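Local structure of 4-carboxymuconolactone decarboxylase (Sinorhizobium meliloti, 4G9Q) at residues V214-V217 and E218-T221; A248-P251 and N252-A256. The protein is an all-alpha trimer of the carboxymuconolactone decarboxylase family and probably has a peroxiredoxin-like activity. All blocks are in the same frame, centred on the assembly; numbering follows the deposited sequence.

Contact 1: residues V214-V217 and E218-T221; sequences VGQV and EQIT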
loop_
_atom_site.group_PDB
_atom_site.type_symbol
_atom_site.label_atom_id
_atom_site.label_comp_id
_atom_site.label_asym_id
_atom_site.label_seq_id
_atom_site.Cartn_x
_atom_site.Cartn_y
_atom_site.Cartn_z
ATOM N N VAL A 214 -3.745 1.555 6.598
ATOM C CA VAL A 214 -3.737 1.615 5.138
ATOM C C VAL A 214 -4.717 2.671 4.604
ATOM O O VAL A 214 -5.036 2.687 3.412
ATOM C CB VAL A 214 -3.989 0.225 4.495
ATOM C CG1 VAL A 214 -2.876 -0.771 4.884
ATOM C CG2 VAL A 214 -5.363 -0.317 4.873
ATOM N N GLY A 215 -5.188 3.539 5.497
ATOM C CA GLY A 215 -6.010 4.691 5.115
ATOM C C GLY A 215 -7.425 4.363 4.679
ATOM O O GLY A 215 -8.055 5.144 3.955
ATOM N N GLN A 216 -7.937 3.226 5.137
ATOM C CA GLN A 216 -9.285 2.794 4.774
ATOM C C GLN A 216 -10.331 3.449 5.673
ATOM O O GLN A 216 -11.015 2.791 6.460
ATOM C CB GLN A 216 -9.387 1.263 4.779
ATOM C CG GLN A 216 -8.817 0.601 3.518
ATOM C CD GLN A 216 -8.560 -0.888 3.708
ATOM O OE1 GLN A 216 -8.849 -1.439 4.764
ATOM N NE2 GLN A 216 -7.999 -1.542 2.687
ATOM N N VAL A 217 -10.449 4.764 5.523
ATOM C CA VAL A 217 -11.327 5.588 6.347
ATOM C C VAL A 217 -12.819 5.293 6.164
ATOM O O VAL A 217 -13.604 5.558 7.069
ATOM C CB VAL A 217 -11.045 7.101 6.140
ATOM C CG1 VAL A 217 -9.683 7.466 6.729
ATOM C CG2 VAL A 217 -11.120 7.483 4.656
ATOM N N GLU A 218 -13.197 4.733 5.013
ATOM C CA GLU A 218 -14.611 4.441 4.707
ATOM C C GLU A 218 -15.225 3.444 5.697
ATOM O O GLU A 218 -16.429 3.491 5.968
ATOM C CB GLU A 218 -14.765 3.932 3.262
ATOM C CG GLU A 218 -16.204 3.917 2.713
ATOM C CD GLU A 218 -16.281 3.625 1.208
ATOM O OE1 GLU A 218 -15.428 4.134 0.446
ATOM O OE2 GLU A 218 -17.205 2.891 0.782
ATOM N N GLN A 219 -14.392 2.564 6.245
ATOM C CA GLN A 219 -14.871 1.464 7.079
ATOM C C GLN A 219 -14.649 1.709 8.571
ATOM O O GLN A 219 -15.084 0.915 9.402
ATOM C CB GLN A 219 -14.229 0.133 6.652
ATOM C CG GLN A 219 -14.861 -0.517 5.410
ATOM C CD GLN A 219 -14.345 0.058 4.100
ATOM O OE1 GLN A 219 -13.245 0.608 4.037
ATOM N NE2 GLN A 219 -15.137 -0.081 3.038
ATOM N N ILE A 220 -13.986 2.814 8.903
ATOM C CA ILE A 220 -13.673 3.131 10.297
ATOM C C ILE A 220 -14.919 3.473 11.127
ATOM O O ILE A 220 -15.001 3.092 12.290
ATOM C CB ILE A 220 -12.598 4.250 10.414
ATOM C CG1 ILE A 220 -11.266 3.760 9.834
ATOM C CG2 ILE A 220 -12.407 4.678 11.868
ATOM C CD1 ILE A 220 -10.172 4.815 9.794
ATOM N N THR A 221 -15.885 4.170 10.537
ATOM C CA THR A 221 -17.099 4.543 11.286
ATOM C C THR A 221 -17.756 3.307 11.911
ATOM O O THR A 221 -17.969 3.253 13.128
ATOM C CB THR A 221 -18.101 5.352 10.428
ATOM O OG1 THR A 221 -17.507 6.604 10.062
ATOM C CG2 THR A 221 -19.396 5.626 11.197
HETATM O O HOH W 1 -16.087 5.714 7.846
#

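Contact 2: residues A248-P251 and N252-A256; sequences AGWP and NAMSA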
loop_
_atom_site.group_PDB
_atom_site.type_symbol
_atom_site.label_atom_id
_atom_site.label_comp_id
_atom_site.label_asym_id
_atom_site.label_seq_id
_atom_site.Cartn_x
_atom_site.Cartn_y
_atom_site.Cartn_z
ATOM N N ALA A 248 2.321 3.920 10.945
ATOM C CA ALA A 248 1.655 3.956 9.649
ATOM C C ALA A 248 1.760 5.319 8.967
ATOM O O ALA A 248 1.215 5.512 7.880
ATOM C CB ALA A 248 0.200 3.526 9.791
ATOM N N GLY A 249 2.476 6.251 9.595
ATOM C CA GLY A 249 2.704 7.570 9.011
ATOM C C GLY A 249 1.677 8.590 9.466
ATOM O O GLY A 249 0.512 8.254 9.693
ATOM N N TRP A 250 2.112 9.843 9.588
ATOM C CA TRP A 250 1.249 10.925 10.061
ATOM C C TRP A 250 -0.046 11.074 9.244
ATOM O O TRP A 250 -1.124 11.191 9.829
ATOM C CB TRP A 250 2.008 12.263 10.114
ATOM C CG TRP A 250 1.959 12.898 11.462
ATOM C CD1 TRP A 250 1.200 13.961 11.851
ATOM C CD2 TRP A 250 2.707 12.490 12.612
ATOM N NE1 TRP A 250 1.432 14.246 13.185
ATOM C CE2 TRP A 250 2.348 13.352 13.673
ATOM C CE3 TRP A 250 3.638 11.472 12.849
ATOM C CZ2 TRP A 250 2.901 13.234 14.954
ATOM C CZ3 TRP A 250 4.184 11.345 14.121
ATOM C CH2 TRP A 250 3.813 12.230 15.158
ATOM N N PRO A 251 0.051 11.083 7.896
ATOM C CA PRO A 251 -1.171 11.292 7.122
ATOM C C PRO A 251 -2.271 10.269 7.408
ATOM O O PRO A 251 -3.442 10.644 7.460
ATOM C CB PRO A 251 -0.683 11.202 5.677
ATOM C CG PRO A 251 0.725 11.735 5.762
ATOM C CD PRO A 251 1.252 11.143 7.034
ATOM N N ASN A 252 -1.901 9.002 7.606
ATOM C CA ASN A 252 -2.900 7.979 7.949
ATOM C C ASN A 252 -3.598 8.279 9.280
ATOM O O ASN A 252 -4.821 8.196 9.374
ATOM C CB ASN A 252 -2.293 6.572 7.954
ATOM C CG ASN A 252 -2.213 5.946 6.558
ATOM O OD1 ASN A 252 -1.294 5.180 6.272
ATOM N ND2 ASN A 252 -3.173 6.264 5.695
ATOM N N ALA A 253 -2.823 8.650 10.299
ATOM C CA ALA A 253 -3.404 9.037 11.585
ATOM C C ALA A 253 -4.276 10.285 11.442
ATOM O O ALA A 253 -5.393 10.341 11.973
ATOM C CB ALA A 253 -2.315 9.264 12.624
HETATM N N MSE A 254 -3.778 11.275 10.704
HETATM C CA MSE A 254 -4.522 12.517 10.495
HETATM C C MSE A 254 -5.856 12.280 9.790
HETATM O O MSE A 254 -6.859 12.901 10.142
HETATM C CB MSE A 254 -3.678 13.534 9.730
HETATM C CG MSE A 254 -2.461 13.977 10.504
HETATM SE SE MSE A 254 -1.533 15.419 9.613
HETATM C CE MSE A 254 -0.547 14.454 8.255
ATOM N N SER A 255 -5.864 11.374 8.813
ATOM C CA SER A 255 -7.072 11.062 8.050
ATOM C C SER A 255 -8.152 10.405 8.911
ATOM O O SER A 255 -9.345 10.557 8.634
ATOM C CB SER A 255 -6.739 10.199 6.829
ATOM O OG SER A 255 -6.060 10.970 5.846
ATOM N N ALA A 256 -7.729 9.708 9.963
ATOM C CA ALA A 256 -8.647 9.039 10.887
ATOM C C ALA A 256 -9.360 10.008 11.836
ATOM O O ALA A 256 -10.460 9.723 12.309
ATOM C CB ALA A 256 -7.908 7.962 11.683
HETATM O O HOH W 2 0.447 7.873 6.462
#

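Contact 1: residues V214-V217 and E218-T221
I220 packs back against V217 where the chain turns into helix 220-229, the close-packed side of the contact. CD1 of I220 lies 3.7 Å from CA of V217 and 4.1 Å from its CG1, the two side chains crossing at a slant. The first torsion of I220, with CG1 anti to the carbonyl carbon (chi1 -65°), places CG1 3.5 Å from Q216 O, and the extended chi2 carries CD1 on to V217. L211 and I212 of helix 200-213 and V259 of helix 250-267 also touch I220. Two weak backbone bonds wind the turn, from Q219 N to Q216 O (3.4 Å) and from I220 N to V217 O (3.3 Å).

The solvent side is looser. A water donates to V217 O at 2.6 Å, more weakly to E218 O, and accepts from T221 N at 3.1 Å, so the V217 carbonyl serves both a peptide N-H and a solvent molecule. E218, extended beyond CG, carries its carboxylate away from V217 into an exposed position. Q219, by contrast, is buried in the subunit interface: it bends at chi2 (82°), and its NE2 is hydrogen-bonded to S255 OG of the second subunit, whose P251 packs on Q216 and Q219.

Upstream, G215 has positive phi and is the C-prime residue of a Schellman motif, with Q216 N bonded to L211 O and G215 N to I212 O. The segment is thus a helix-to-helix connection: a Schellman stop of helix 200-213, an inverse gamma turn centred on Q216, and the entry into helix 220-229.

Contact 2: residues A248-P251 and N252-A256
The indole of W250 meets M254 at its edge: SE of this selenomethionine lies near the ring plane, 3.8 Å from CD1 of W250 and 84° off the normal of the five-membered ring. F246 makes an edge-to-face contact with the same indole, L188 of the third subunit packs on it, and NE1 is hydrogen-bonded to T184 OG1 of that subunit. A bend at chi3 (-79°) folds the M254 methyl back over the start of the helix, so that CE lies 3.4 Å from CA of P251 and 3.9 Å from its CG.

The first helical bonds form here. M254 N donates to W250 O at 2.8 Å, almost straight, and S255 N to P251 O at 2.9 Å with the donor tilted from the carbonyl plane; A253 N to G249 O is weak. A water joins A248 O to N252 N, accepting from the latter at 2.8 Å. G249, with positive phi, ends helix 234-248 and is the N-cap residue of the next. These features describe a helix-helix junction in which one glycine follows helix 234-248 and N-caps helix 250-267, with a proline in the first turn and a Met-aromatic contact beside it.

Overall arrangement
Both contacts are local junctions between successive helices, each with a positive-phi glycine where one helix ends, and their centres lie about 11 Å apart. Contact 2 is the more buried; contact 1 is only partly so, with E218 and T221 at its exposed margin. They touch directly: V217 CG1 packs 3.6 Å from S255 O. Helix 250-267 begins in contact 2, and its S255 and V259 also pack on V217 of contact 1. Each junction holds a water, but aliphatic packing and two weak bonds in 214-221 contrast with indole, selenium and, among three helical bonds, two firmer ones in 248-256. Across the trimer, contact 1 of one copy meets contact 2 of another.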